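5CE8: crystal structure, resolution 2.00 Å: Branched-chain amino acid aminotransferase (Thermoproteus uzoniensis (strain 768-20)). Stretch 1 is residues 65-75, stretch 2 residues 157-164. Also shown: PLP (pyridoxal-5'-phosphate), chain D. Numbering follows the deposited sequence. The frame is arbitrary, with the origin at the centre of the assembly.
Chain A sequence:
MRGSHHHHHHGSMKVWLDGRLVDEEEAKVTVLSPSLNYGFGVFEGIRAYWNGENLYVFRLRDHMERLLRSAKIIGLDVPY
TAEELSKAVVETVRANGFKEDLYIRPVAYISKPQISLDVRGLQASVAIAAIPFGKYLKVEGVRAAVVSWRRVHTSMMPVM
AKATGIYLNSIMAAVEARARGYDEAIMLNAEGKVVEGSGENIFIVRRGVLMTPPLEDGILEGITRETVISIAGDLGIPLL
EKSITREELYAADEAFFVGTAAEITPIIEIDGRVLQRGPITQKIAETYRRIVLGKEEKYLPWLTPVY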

# COMPACT_ATOMS: atom_id res chain seq x y z
N GLU A 65 -34.57 3.31 2.21
CA GLU A 65 -33.71 4.17 3.04
C GLU A 65 -32.26 4.11 2.56
O GLU A 65 -31.58 5.11 2.51
N ARG A 66 -31.79 2.92 2.19
CA ARG A 66 -30.42 2.74 1.76
C ARG A 66 -30.17 3.39 0.38
O ARG A 66 -29.09 3.96 0.19
N LEU A 67 -31.14 3.34 -0.55
CA LEU A 67 -31.03 4.11 -1.83
C LEU A 67 -30.65 5.58 -1.59
O LEU A 67 -29.79 6.18 -2.31
N LEU A 68 -31.47 6.20 -0.75
CA LEU A 68 -31.30 7.56 -0.29
C LEU A 68 -29.91 7.82 0.39
O LEU A 68 -29.32 8.89 0.16
N ARG A 69 -29.43 6.88 1.25
CA ARG A 69 -28.09 7.03 1.88
C ARG A 69 -27.09 6.93 0.74
O ARG A 69 -26.18 7.74 0.69
N SER A 70 -27.27 5.99 -0.19
CA SER A 70 -26.36 5.85 -1.38
C SER A 70 -26.25 7.11 -2.15
O SER A 70 -25.13 7.53 -2.46
N ALA A 71 -27.37 7.79 -2.37
CA ALA A 71 -27.35 9.08 -3.08
C ALA A 71 -26.60 10.20 -2.31
O ALA A 71 -25.81 10.97 -2.85
N LYS A 72 -26.90 10.32 -1.06
CA LYS A 72 -26.29 11.42 -0.27
C LYS A 72 -24.78 11.16 -0.17
O LYS A 72 -23.96 12.07 -0.12
N ILE A 73 -24.42 9.90 -0.11
CA ILE A 73 -23.00 9.55 -0.16
C ILE A 73 -22.33 10.09 -1.47
O ILE A 73 -21.24 10.70 -1.40
N ILE A 74 -22.98 9.93 -2.61
CA ILE A 74 -22.36 10.29 -3.91
C ILE A 74 -22.66 11.74 -4.30
O ILE A 74 -22.09 12.21 -5.24
N GLY A 75 -23.64 12.38 -3.62
CA GLY A 75 -24.06 13.78 -3.91
C GLY A 75 -25.12 13.78 -5.03
O GLY A 75 -25.21 14.71 -5.85
N MET A 157 -13.47 5.33 -4.53
CA MET A 157 -14.92 5.52 -4.67
C MET A 157 -15.64 5.09 -3.39
O MET A 157 -15.10 4.27 -2.67
N PRO A 158 -16.90 5.54 -3.19
CA PRO A 158 -17.57 5.33 -1.90
C PRO A 158 -18.34 4.06 -1.92
O PRO A 158 -19.56 4.04 -2.10
N VAL A 159 -17.56 2.97 -1.74
CA VAL A 159 -18.01 1.64 -1.88
C VAL A 159 -19.23 1.24 -1.09
O VAL A 159 -20.03 0.42 -1.54
N MET A 160 -19.46 1.90 0.03
CA MET A 160 -20.66 1.61 0.85
C MET A 160 -21.91 2.08 0.12
O MET A 160 -22.96 1.76 0.53
N ALA A 161 -21.78 2.95 -0.84
CA ALA A 161 -22.95 3.36 -1.60
C ALA A 161 -23.16 2.33 -2.68
O ALA A 161 -22.19 1.93 -3.32
N LYS A 162 -24.43 2.01 -2.98
CA LYS A 162 -24.79 1.08 -4.06
C LYS A 162 -24.84 1.89 -5.32
O LYS A 162 -25.91 2.25 -5.89
N ALA A 163 -23.67 2.22 -5.78
CA ALA A 163 -23.54 3.21 -6.84
C ALA A 163 -23.06 2.62 -8.14
O ALA A 163 -22.11 1.88 -8.16
N THR A 164 -23.63 3.07 -9.24
CA THR A 164 -23.62 2.39 -10.57
C THR A 164 -22.24 2.18 -11.10
O THR A 164 -21.81 1.00 -11.32

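Packing of the helix 65-74 against the irregular segment 157-164 around the cofactor of this aminotransferase; the backbones come closest at Ser70 and Ala161, whose CA atoms lie 4.2 Å apart. Apolar contacts: Ile73 (chi1 m, chi2 t) points toward the segment and sets its CG2 3.5 Å from Pro158 CB and 3.7 Å from Ala161 CB. Ile74 leaves its CA sideways, yet with chi1 p its CG2 reaches Ala163 CB at 3.9 Å and both Pro158 CG and Ala161 CB at 4.1 Å. The small methyl of Ala161, at the end of the type I turn from Pro158, thus meets both isoleucines. Polar contacts: Ser70 (chi1 m) points inward, and its OG accepts a nearly straight hydrogen bond from Lys162 N (2.7 Å, 167°), satisfying a backbone amide in a segment without regular structure. One water bridges the stretches, donating to Ser70 OG (2.7 Å) and to Met160 O (2.8 Å). Cofactor: Lys162 (t, t, t, p) extends to PLP, its NZ covalently bound to C4A (1.4 Å). Arg66 (t, t, p) starts sideways but its end approaches, NH2 lying 3.7 Å from Lys162 CD. Its NH2 donates to PLP O3P (2.8 Å), and NH1 adds a weak bond to the same O3P (3.1 Å), so both stretches hold the cofactor.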

# COMPACT_ATOMS: atom_id res chain seq x y z
CB GLU A 65 -33.91 3.80 4.51
CG GLU A 65 -35.30 4.28 4.97
CD GLU A 65 -35.58 4.20 6.46
OE1 GLU A 65 -34.70 3.67 7.21
OE2 GLU A 65 -36.68 4.70 6.92
CB ARG A 66 -29.96 1.24 1.74
CG ARG A 66 -28.54 1.11 1.39
CD ARG A 66 -28.03 -0.32 1.39
NE ARG A 66 -28.63 -1.13 0.34
CZ ARG A 66 -28.47 -2.47 0.25
NH1 ARG A 66 -27.74 -3.13 1.12
NH2 ARG A 66 -29.03 -3.15 -0.76
CB LEU A 67 -32.36 4.08 -2.64
CG LEU A 67 -32.33 4.45 -4.14
CD1 LEU A 67 -31.75 3.32 -5.04
CD2 LEU A 67 -33.64 4.88 -4.68
CB LEU A 68 -32.42 7.91 0.68
CG LEU A 68 -33.65 8.63 0.11
CD1 LEU A 68 -33.91 8.18 -1.29
CD2 LEU A 68 -34.84 8.47 1.01
CB ARG A 69 -27.78 6.01 2.95
CG ARG A 69 -28.61 6.25 4.22
CD ARG A 69 -27.94 5.60 5.47
NE ARG A 69 -27.93 4.17 5.24
CZ ARG A 69 -28.99 3.38 5.33
NH1 ARG A 69 -30.21 3.83 5.67
NH2 ARG A 69 -28.83 2.14 5.05
CB SER A 70 -26.76 4.71 -2.28
OG SER A 70 -26.29 3.46 -1.67
CB ALA A 71 -28.81 9.58 -3.37
CB LYS A 72 -26.89 11.42 1.14
CG LYS A 72 -26.07 12.22 2.18
CD LYS A 72 -26.41 11.84 3.62
CE LYS A 72 -27.25 12.89 4.31
NZ LYS A 72 -26.42 14.01 4.82
CB ILE A 73 -22.86 8.03 0.01
CG1 ILE A 73 -23.16 7.68 1.46
CG2 ILE A 73 -21.47 7.61 -0.30
CD1 ILE A 73 -23.05 6.21 1.78
CB ILE A 74 -22.66 9.28 -5.09
CG1 ILE A 74 -24.13 9.27 -5.63
CG2 ILE A 74 -22.15 7.90 -4.73
CD1 ILE A 74 -24.26 8.81 -7.07
CB MET A 157 -15.47 4.71 -5.82
CG MET A 157 -14.95 5.03 -7.25
SD MET A 157 -15.75 3.83 -8.34
CE MET A 157 -15.06 4.54 -9.79
CB PRO A 158 -18.44 6.61 -1.70
CG PRO A 158 -18.51 7.21 -2.97
CD PRO A 158 -17.42 6.73 -3.85
CB VAL A 159 -16.93 0.63 -1.66
CG1 VAL A 159 -16.13 0.64 -2.92
CG2 VAL A 159 -16.08 0.94 -0.43
CB MET A 160 -20.55 2.30 2.19
CG MET A 160 -19.32 1.74 2.95
SD MET A 160 -19.14 1.89 4.74
CE MET A 160 -20.86 1.91 5.21
CB ALA A 161 -22.71 4.66 -2.20
CB LYS A 162 -26.07 0.38 -3.69
CG LYS A 162 -26.20 -0.96 -4.43
CD LYS A 162 -27.28 -1.86 -3.73
CE LYS A 162 -27.46 -3.17 -4.41
NZ LYS A 162 -26.24 -4.01 -4.14
CB ALA A 163 -22.64 4.36 -6.38
CB THR A 164 -24.54 3.16 -11.57
OG1 THR A 164 -24.13 4.50 -11.58
CG2 THR A 164 -26.08 3.15 -11.12
N1 PLP D . -22.35 -6.75 -2.11
C2 PLP D . -22.36 -5.79 -3.03
C2A PLP D . -21.08 -5.33 -3.67
C3 PLP D . -23.61 -5.22 -3.51
O3 PLP D . -23.60 -4.29 -4.54
C4 PLP D . -24.88 -5.71 -2.90
C4A PLP D . -26.24 -5.18 -3.31
C5 PLP D . -24.73 -6.76 -1.86
C6 PLP D . -23.42 -7.22 -1.53
C5A PLP D . -25.87 -7.45 -1.16
O4P PLP D . -26.72 -6.55 -0.55
P PLP D . -28.21 -6.99 -0.24
O1P PLP D . -28.92 -7.41 -1.58
O2P PLP D . -28.14 -7.98 0.83
O3P PLP D . -28.97 -5.78 0.20
O HOH W 1 -25.49 2.85 0.88